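Local coordinates for protein 2-dehydropantoate 2-reductase (Enterococcus faecium, PDB 3WFI) that acts as a D-mandelate dehydrogenase that binds NAD(+), and belongs by sequence to the ketopantoate reductase family of oxidoreductases, at residues Met18-Gly23 with Ala55-Val60; Ala6-Met11 with Ala33-Gln38; Gly132-Gly135 with Val139-Phe142; Asn121-Asn126 with Ala158-Leu163. All coordinates share one frame; numbering follows the deposited sequence.

Overall arrangement
All four contacts fall in the nucleotide-binding, Rossmann-type half of the chain. From the N terminus, Ala6-Met11 leads into helix 10-21, whose end, Met18-Gly23, follows soon after. Contact 2 closes first, when Ala33-Gln38 returns to the glycine-rich loop, and contact 1 closes later, at Ala55-Val60. Their segments alternate, so the two loops cross, and they touch where Ile-59 packs on Val-36. Further along, Asn121-Asn126 opens contact 4, which closes at Ala158-Leu163. Hairpin contact 3 is nested inside that loop. Contact 3 leans on contact 2 through Leu-133 and Ala-10, and contact 4 ties helix 157-168 to strand 122-127 of the large sheet, which contact 1 also reaches, at strand 59-61.

Contact 1 (Met18-Gly23 with Ala55-Val60); sequences MLHQSG and AKLPIV
The apolar contact centres on His-20, whose imidazole lies against Leu-57 and Ala-55. The Leu-57 CD1 methyl sits over one ring face in a CH-pi contact, 3.5 Å from the centroid and 21° off the normal. It is displaced toward the rim, and its nearest ring atom is CG of His-20, at 3.3 Å, which is close. Leu-57 chi2 is nearly eclipsed at 3°, so the precise seat of that methyl carries some doubt. Ala-55 approaches the same imidazole obliquely, its CB 3.8 Å from His-20 ND1 and equally far from CE1. With CG of His-20 trans to its own amide nitrogen (chi1 168°), the ring extends from the helix flank into the angle between these two residues.

Backbone bonds shape both partners. Gly-23, with positive phi and two bonds back into the last turn, one of them from its N to His-20 O (2.9 Å), ends the helix just past His-20 in a Schellman motif. Opposite, Lys-56 is the centre of an inverse gamma turn, with a weak bond from Leu-57 N to Ala-55 O. This turn brings two alternate residues to the histidine while the CB of Lys-56, between them, points away.

The contact lies at the edge of the Rossmann-type domain, where the C-terminal end of helix 10-21 packs against the link between strand 52-55 of the small sheet and strand 59-61, at one margin of the large mixed sheet. Leu-57 also rests on Leu-28 of strand 25-30, and Ile-59 packs against helix 33-42.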
# COMPACT_ATOMS: atom_id res chain seq x y z
N MET B 18 -17.88 26.49 -32.66
CA MET B 18 -19.19 26.99 -32.28
C MET B 18 -19.08 28.42 -31.73
O MET B 18 -19.86 29.30 -32.10
CB MET B 18 -19.87 26.05 -31.30
CG MET B 18 -20.26 24.74 -31.95
SD MET B 18 -20.90 23.53 -30.80
CE MET B 18 -22.55 24.14 -30.51
N LEU B 19 -18.08 28.66 -30.89
CA LEU B 19 -17.83 30.00 -30.34
C LEU B 19 -17.49 31.03 -31.42
O LEU B 19 -17.91 32.19 -31.34
CB LEU B 19 -16.71 29.95 -29.30
CG LEU B 19 -17.14 29.33 -27.98
CD1 LEU B 19 -15.93 28.91 -27.16
CD2 LEU B 19 -18.03 30.29 -27.19
N HIS B 20 -16.69 30.62 -32.39
CA HIS B 20 -16.32 31.46 -33.52
C HIS B 20 -17.54 31.85 -34.34
O HIS B 20 -17.74 33.03 -34.64
CB HIS B 20 -15.33 30.72 -34.40
CG HIS B 20 -15.10 31.37 -35.72
ND1 HIS B 20 -15.70 30.92 -36.88
CD2 HIS B 20 -14.38 32.46 -36.07
CE1 HIS B 20 -15.34 31.69 -37.88
NE2 HIS B 20 -14.53 32.63 -37.42
N GLN B 21 -18.35 30.86 -34.69
CA GLN B 21 -19.55 31.08 -35.52
C GLN B 21 -20.46 32.18 -34.97
O GLN B 21 -21.11 32.88 -35.74
CB GLN B 21 -20.38 29.81 -35.67
CG GLN B 21 -19.85 28.70 -36.56
CD GLN B 21 -20.81 27.54 -36.61
OE1 GLN B 21 -20.70 26.59 -35.84
NE2 GLN B 21 -21.80 27.61 -37.50
N SER B 22 -20.53 32.30 -33.64
CA SER B 22 -21.42 33.26 -32.99
C SER B 22 -20.79 34.64 -32.76
O SER B 22 -21.40 35.51 -32.13
CB SER B 22 -21.90 32.70 -31.65
OG SER B 22 -22.58 31.46 -31.86
N GLY B 23 -19.57 34.84 -33.27
CA GLY B 23 -18.95 36.16 -33.28
C GLY B 23 -17.87 36.38 -32.23
O GLY B 23 -17.41 37.51 -32.04
N ALA B 55 -13.52 27.19 -41.10
CA ALA B 55 -13.31 28.41 -40.37
C ALA B 55 -11.81 28.64 -40.26
O ALA B 55 -11.07 27.73 -39.89
CB ALA B 55 -13.95 28.29 -38.99
N LYS B 56 -11.36 29.83 -40.62
CA LYS B 56 -9.94 30.16 -40.54
C LYS B 56 -9.64 30.64 -39.11
O LYS B 56 -9.47 31.83 -38.85
CB LYS B 56 -9.53 31.15 -41.63
CG LYS B 56 -9.82 30.62 -43.03
CD LYS B 56 -8.76 29.61 -43.46
CE LYS B 56 -9.30 28.64 -44.50
NZ LYS B 56 -9.38 29.23 -45.86
N LEU B 57 -9.62 29.68 -38.20
CA LEU B 57 -9.43 29.96 -36.78
C LEU B 57 -7.96 30.22 -36.55
O LEU B 57 -7.11 29.46 -37.02
CB LEU B 57 -9.87 28.78 -35.92
CG LEU B 57 -11.34 28.64 -35.51
CD1 LEU B 57 -12.26 29.69 -36.10
CD2 LEU B 57 -11.88 27.25 -35.79
N PRO B 58 -7.64 31.33 -35.86
CA PRO B 58 -6.27 31.51 -35.41
C PRO B 58 -5.80 30.29 -34.58
O PRO B 58 -6.54 29.78 -33.76
CB PRO B 58 -6.36 32.76 -34.52
CG PRO B 58 -7.55 33.49 -35.00
CD PRO B 58 -8.51 32.47 -35.52
N ILE B 59 -4.60 29.81 -34.85
CA ILE B 59 -4.06 28.69 -34.08
C ILE B 59 -2.57 28.86 -33.92
O ILE B 59 -1.87 29.29 -34.85
CB ILE B 59 -4.39 27.33 -34.74
CG1 ILE B 59 -3.89 26.17 -33.87
CG2 ILE B 59 -3.77 27.23 -36.13
CD1 ILE B 59 -4.56 24.84 -34.16
N VAL B 60 -2.09 28.52 -32.73
CA VAL B 60 -0.67 28.54 -32.45
C VAL B 60 -0.24 27.25 -31.75
O VAL B 60 -1.00 26.66 -30.97
CB VAL B 60 -0.28 29.74 -31.58
CG1 VAL B 60 -0.26 31.01 -32.42
CG2 VAL B 60 -1.23 29.91 -30.41

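Contact 2 (Ala6-Met11 with Ala33-Gln38); sequences AGAGAM and AEHVQQ
Ala-8 O is gripped from two quarters: His-35 NE2 donates to it at 2.7 Å, and the hydroxyl of Ser-13 adds a weak bond. The imidazole bond is short but bent, with an N-H...O angle of 145°. The carbonyl oxygen lies at the ring edge, close to the imidazole plane, whereas the donor is tilted 27° from the carbonyl plane. Ring carbon CD2 of His-35 is next nearest to Ala-8 O, at 3.4 Å. Beside the bond, Ala-8 CB approaches His-35 NE2 to 4.3 Å, a looser contact.

With CG opposite its own backbone N (chi1 -167°), the ring of His-35 reaches the loop. Its rotation is then fixed from the far side, because ND1 accepts a bond from the backbone N of Gly-137. One nitrogen giving and the other receiving is consistent with a neutral imidazole.

The loop is consistent with the Rossmann dinucleotide-binding turn: Gly-7 has positive phi, Gly-9 is the N-cap of the next helix, and Ala-10 and Met-11 belong to the NAD(+) site. Ala-8 N is bonded to OD1 of Asp-30, another residue of that site, which His-35 also touches. His-35 is thus placed to act as a second-shell residue, bonded to the loop and touching Asp-30. In the fold, the bond bridges the turn between strand 2-6 and helix 10-21 to the first turns of helix 33-42, across the end of strand 25-30 and beside hairpin strand 132-135.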
# COMPACT_ATOMS: atom_id res chain seq x y z
N ALA B 6 -7.37 25.92 -25.04
CA ALA B 6 -6.09 25.30 -24.65
C ALA B 6 -6.24 23.80 -24.77
O ALA B 6 -6.68 23.13 -23.82
CB ALA B 6 -5.72 25.68 -23.24
N GLY B 7 -5.92 23.29 -25.96
CA GLY B 7 -6.19 21.90 -26.32
C GLY B 7 -7.23 21.85 -27.43
O GLY B 7 -8.44 21.86 -27.17
N ALA B 8 -6.77 21.82 -28.67
CA ALA B 8 -7.65 21.88 -29.82
C ALA B 8 -7.89 20.50 -30.43
O ALA B 8 -7.86 20.35 -31.65
CB ALA B 8 -7.11 22.85 -30.86
N GLY B 9 -8.12 19.50 -29.58
CA GLY B 9 -8.53 18.17 -30.03
C GLY B 9 -9.97 18.24 -30.50
O GLY B 9 -10.48 19.32 -30.80
N ALA B 10 -10.66 17.10 -30.54
CA ALA B 10 -12.02 17.05 -31.09
C ALA B 10 -12.99 17.97 -30.34
O ALA B 10 -13.71 18.74 -30.96
CB ALA B 10 -12.55 15.61 -31.09
N MET B 11 -12.99 17.91 -29.01
CA MET B 11 -13.91 18.72 -28.21
C MET B 11 -13.53 20.20 -28.24
O MET B 11 -14.40 21.06 -28.38
CB MET B 11 -13.95 18.23 -26.75
CG MET B 11 -15.11 18.79 -25.94
SD MET B 11 -16.77 18.34 -26.54
CE MET B 11 -16.63 16.54 -26.54
N ALA B 33 1.86 19.33 -33.96
CA ALA B 33 2.40 20.18 -35.03
C ALA B 33 1.68 20.05 -36.37
O ALA B 33 1.45 21.05 -37.03
CB ALA B 33 3.89 19.91 -35.22
N GLU B 34 1.34 18.83 -36.76
CA GLU B 34 0.65 18.61 -38.04
C GLU B 34 -0.77 19.17 -38.00
O GLU B 34 -1.30 19.62 -39.02
CB GLU B 34 0.57 17.12 -38.37
CG GLU B 34 1.87 16.32 -38.30
CD GLU B 34 1.61 14.82 -38.43
OE1 GLU B 34 0.57 14.44 -39.03
OE2 GLU B 34 2.45 14.03 -37.93
N HIS B 35 -1.38 19.09 -36.82
CA HIS B 35 -2.72 19.65 -36.56
C HIS B 35 -2.71 21.16 -36.72
O HIS B 35 -3.53 21.74 -37.42
CB HIS B 35 -3.15 19.29 -35.14
CG HIS B 35 -4.61 19.52 -34.85
ND1 HIS B 35 -5.61 19.15 -35.71
CD2 HIS B 35 -5.23 20.03 -33.76
CE1 HIS B 35 -6.79 19.45 -35.19
NE2 HIS B 35 -6.58 19.98 -34.00
N VAL B 36 -1.73 21.79 -36.06
CA VAL B 36 -1.56 23.23 -36.09
C VAL B 36 -1.32 23.71 -37.53
O VAL B 36 -1.97 24.65 -37.99
CB VAL B 36 -0.40 23.68 -35.17
CG1 VAL B 36 -0.09 25.16 -35.34
CG2 VAL B 36 -0.73 23.37 -33.71
N GLN B 37 -0.40 23.05 -38.23
CA GLN B 37 -0.02 23.45 -39.58
C GLN B 37 -1.18 23.29 -40.57
O GLN B 37 -1.39 24.15 -41.43
CB GLN B 37 1.20 22.63 -40.05
CG GLN B 37 1.81 23.09 -41.36
CD GLN B 37 2.35 24.49 -41.28
OE1 GLN B 37 3.18 24.80 -40.42
NE2 GLN B 37 1.88 25.35 -42.16
N GLN B 38 -1.93 22.20 -40.45
CA GLN B 38 -3.08 21.97 -41.35
C GLN B 38 -4.13 23.06 -41.18
O GLN B 38 -4.62 23.61 -42.17
CB GLN B 38 -3.68 20.57 -41.18
CG GLN B 38 -2.98 19.51 -42.02
CD GLN B 38 -2.91 19.88 -43.48
OE1 GLN B 38 -3.95 20.02 -44.15
NE2 GLN B 38 -1.70 20.00 -44.00

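Contact 3 (Gly132-Gly135 with Val139-Phe142)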
# COMPACT_ATOMS: atom_id res chain seq x y z
N GLY B 132 -15.42 14.09 -32.93
CA GLY B 132 -14.42 13.16 -33.44
C GLY B 132 -13.34 13.85 -34.23
O GLY B 132 -13.64 14.70 -35.07
N LEU B 133 -12.08 13.47 -33.98
CA LEU B 133 -10.94 13.97 -34.73
C LEU B 133 -10.56 12.97 -35.84
O LEU B 133 -9.96 11.93 -35.57
CB LEU B 133 -9.76 14.22 -33.79
CG LEU B 133 -8.57 15.04 -34.28
CD1 LEU B 133 -9.01 16.36 -34.91
CD2 LEU B 133 -7.61 15.31 -33.13
N GLU B 134 -10.93 13.29 -37.08
CA GLU B 134 -10.70 12.39 -38.22
C GLU B 134 -9.25 12.40 -38.66
O GLU B 134 -8.68 11.36 -38.99
CB GLU B 134 -11.59 12.81 -39.41
CG GLU B 134 -13.09 12.76 -39.12
CD GLU B 134 -13.66 11.36 -39.22
OE1 GLU B 134 -13.73 10.84 -40.36
OE2 GLU B 134 -14.05 10.78 -38.19
N GLY B 135 -8.65 13.59 -38.68
CA GLY B 135 -7.25 13.75 -39.05
C GLY B 135 -6.79 15.14 -38.67
O GLY B 135 -7.54 15.90 -38.07
N VAL B 139 -12.40 17.52 -38.30
CA VAL B 139 -13.27 17.05 -37.23
C VAL B 139 -14.64 16.67 -37.79
O VAL B 139 -15.08 17.20 -38.81
CB VAL B 139 -13.40 18.14 -36.13
CG1 VAL B 139 -14.48 17.79 -35.12
CG2 VAL B 139 -12.07 18.34 -35.41
N LYS B 140 -15.30 15.73 -37.13
CA LYS B 140 -16.70 15.45 -37.40
C LYS B 140 -17.47 15.70 -36.11
O LYS B 140 -17.08 15.26 -35.03
CB LYS B 140 -16.92 14.04 -37.97
CG LYS B 140 -17.09 12.93 -36.95
CD LYS B 140 -17.24 11.58 -37.64
CE LYS B 140 -16.96 10.43 -36.71
NZ LYS B 140 -17.54 10.63 -35.36
N LEU B 141 -18.55 16.46 -36.24
CA LEU B 141 -19.30 16.93 -35.10
C LEU B 141 -20.73 16.51 -35.31
O LEU B 141 -21.34 16.98 -36.25
CB LEU B 141 -19.24 18.45 -35.04
CG LEU B 141 -17.87 19.15 -34.83
CD1 LEU B 141 -18.04 20.66 -34.84
CD2 LEU B 141 -17.17 18.67 -33.58
N PHE B 142 -21.27 15.63 -34.48
CA PHE B 142 -22.64 15.20 -34.68
C PHE B 142 -23.44 15.27 -33.39
O PHE B 142 -22.90 15.12 -32.30
CB PHE B 142 -22.68 13.79 -35.26
CG PHE B 142 -24.05 13.20 -35.32
CD1 PHE B 142 -24.99 13.68 -36.22
CD2 PHE B 142 -24.43 12.17 -34.44
CE1 PHE B 142 -26.27 13.15 -36.28
CE2 PHE B 142 -25.71 11.63 -34.49
CZ PHE B 142 -26.63 12.13 -35.41
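Gly-132 and Lys-140 form an antiparallel hydrogen-bonded pair. Gly-132 N donates to Lys-140 O at 2.9 Å, and Lys-140 N returns a bond to Gly-132 O at 2.8 Å; both are nearly straight (160° and 162°). Val-139 adds a CA-H...O contact to that same Gly-132 oxygen, 3.2 Å from its CA.

Charge gives only loose help. Glu-134 OE2 and Lys-140 NZ are 4.5 Å apart, beyond a salt bridge; instead the two side chains cross at a slant, with OE2 of Glu-134 3.3 Å from CE of Lys-140. The carboxylate gets there through a bend at Glu-134 chi2 (-81°). The lysine passes over the face on which Gly-132 has no side chain.

On the other face Leu-133 and Val-139, a non-hydrogen-bonded pair, meet through CD1 of Leu-133 and CG2 of Val-139 at 3.7 Å. Beyond them the regular pairing breaks in a classic beta bulge, with Glu-134 and Gly-135 both facing Gln-138.

The hairpin forms one margin of the small mixed sheet: strand 132-135 is outermost, strand 138-140 bonds onward to strand 44-47, and Leu-133 and Val-139 face helix 10-21.

Contact 4 (Asn121-Asn126 with Ala158-Leu163); sequences NIYIGN and AAAKKL
Ala-159 makes the first touch, its CB 3.2 Å from Tyr-123 OH, a snug fit at the outer end of the phenol. That hydroxyl is hydrogen-bonded to OE2 of Glu-99, so its polar need is met outside the contact. Ala-160 comes next along the helix and meets the ring obliquely: its CB lies 3.7 Å from CE1 of Tyr-123, and its CA is as close. Being small, these two alanines let the aromatic ring come near the helix backbone.

One turn on from Ala-160, Leu-163 supplies the remaining wall. Its CD2 methyl stands over a face of the Tyr-123 ring in a CH-pi contact, 4.2 Å from the centroid and displaced toward the CG-CD2 side. A fully extended first torsion (179°) carries the leucine's branch out from the helix to that position.

Strand 122-126 and helix 158-163 cross at 56°, their axes 10.2 Å apart. Away from the NAD(+) residues, this is a helix packed on the sheet of the Rossmann-type alpha/beta domain, where strand 122-127 runs between strand 98-102 and antiparallel strand 147-151, which Ala-160 also touches. Lys-161 makes a cation-pi contact with Phe-176 of strand 174-176, at the other margin from 59-61.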
# COMPACT_ATOMS: atom_id res chain seq x y z
N ASN B 121 -11.41 33.47 -10.23
CA ASN B 121 -11.56 33.45 -11.69
C ASN B 121 -11.55 32.04 -12.29
O ASN B 121 -11.45 31.89 -13.51
CB ASN B 121 -10.44 34.27 -12.33
CG ASN B 121 -10.62 35.78 -12.15
OD1 ASN B 121 -9.66 36.55 -12.29
ND2 ASN B 121 -11.84 36.22 -11.88
N ILE B 122 -11.67 31.02 -11.44
CA ILE B 122 -11.63 29.62 -11.92
C ILE B 122 -13.02 29.01 -11.87
O ILE B 122 -13.76 29.16 -10.87
CB ILE B 122 -10.64 28.74 -11.13
CG1 ILE B 122 -9.24 29.35 -11.18
CG2 ILE B 122 -10.59 27.33 -11.72
CD1 ILE B 122 -8.21 28.63 -10.32
N TYR B 123 -13.38 28.32 -12.96
CA TYR B 123 -14.66 27.66 -13.08
C TYR B 123 -14.42 26.21 -13.51
O TYR B 123 -13.48 25.92 -14.24
CB TYR B 123 -15.56 28.40 -14.09
CG TYR B 123 -15.80 29.85 -13.73
CD1 TYR B 123 -16.93 30.23 -13.02
CD2 TYR B 123 -14.87 30.83 -14.06
CE1 TYR B 123 -17.14 31.55 -12.66
CE2 TYR B 123 -15.06 32.16 -13.71
CZ TYR B 123 -16.21 32.51 -13.02
OH TYR B 123 -16.41 33.81 -12.66
N ILE B 124 -15.26 25.31 -13.02
CA ILE B 124 -15.13 23.89 -13.31
C ILE B 124 -16.41 23.42 -13.98
O ILE B 124 -17.49 23.87 -13.62
CB ILE B 124 -14.88 23.07 -12.04
CG1 ILE B 124 -15.86 23.44 -10.93
CG2 ILE B 124 -13.46 23.28 -11.56
CD1 ILE B 124 -15.91 22.44 -9.79
N GLY B 125 -16.28 22.52 -14.95
CA GLY B 125 -17.45 22.03 -15.65
C GLY B 125 -17.33 20.65 -16.28
O GLY B 125 -16.26 20.04 -16.31
N ASN B 126 -18.47 20.16 -16.75
CA ASN B 126 -18.56 18.91 -17.48
C ASN B 126 -19.18 19.21 -18.81
O ASN B 126 -20.07 20.06 -18.89
CB ASN B 126 -19.46 17.90 -16.73
CG ASN B 126 -18.87 17.45 -15.41
OD1 ASN B 126 -19.59 17.11 -14.48
ND2 ASN B 126 -17.55 17.44 -15.32
N ALA B 158 -23.10 34.50 -9.91
CA ALA B 158 -23.62 35.38 -10.96
C ALA B 158 -22.68 35.39 -12.16
O ALA B 158 -23.13 35.26 -13.30
CB ALA B 158 -23.82 36.79 -10.43
N ALA B 159 -21.38 35.48 -11.90
CA ALA B 159 -20.38 35.40 -12.95
C ALA B 159 -20.41 34.04 -13.70
O ALA B 159 -20.26 33.99 -14.91
CB ALA B 159 -19.00 35.67 -12.39
N ALA B 160 -20.60 32.95 -12.96
CA ALA B 160 -20.71 31.62 -13.56
C ALA B 160 -21.95 31.53 -14.45
O ALA B 160 -21.91 30.93 -15.52
CB ALA B 160 -20.73 30.55 -12.49
N LYS B 161 -23.05 32.13 -14.00
CA LYS B 161 -24.29 32.13 -14.77
C LYS B 161 -24.15 32.92 -16.07
O LYS B 161 -24.66 32.48 -17.11
CB LYS B 161 -25.47 32.64 -13.93
CG LYS B 161 -25.92 31.62 -12.89
CD LYS B 161 -26.90 32.21 -11.88
CE LYS B 161 -27.17 31.22 -10.75
NZ LYS B 161 -28.03 31.80 -9.68
N LYS B 162 -23.44 34.05 -16.03
CA LYS B 162 -23.15 34.81 -17.25
C LYS B 162 -22.25 34.05 -18.21
O LYS B 162 -22.46 34.07 -19.43
CB LYS B 162 -22.49 36.15 -16.90
CG LYS B 162 -23.45 37.11 -16.22
CD LYS B 162 -22.77 38.46 -16.03
CE LYS B 162 -23.40 39.24 -14.89
NZ LYS B 162 -22.56 40.43 -14.57
N LEU B 163 -21.23 33.39 -17.67
CA LEU B 163 -20.37 32.55 -18.48
C LEU B 163 -21.20 31.46 -19.18
O LEU B 163 -21.05 31.23 -20.38
CB LEU B 163 -19.28 31.92 -17.61
CG LEU B 163 -18.28 30.98 -18.28
CD1 LEU B 163 -17.69 31.65 -19.51
CD2 LEU B 163 -17.19 30.55 -17.31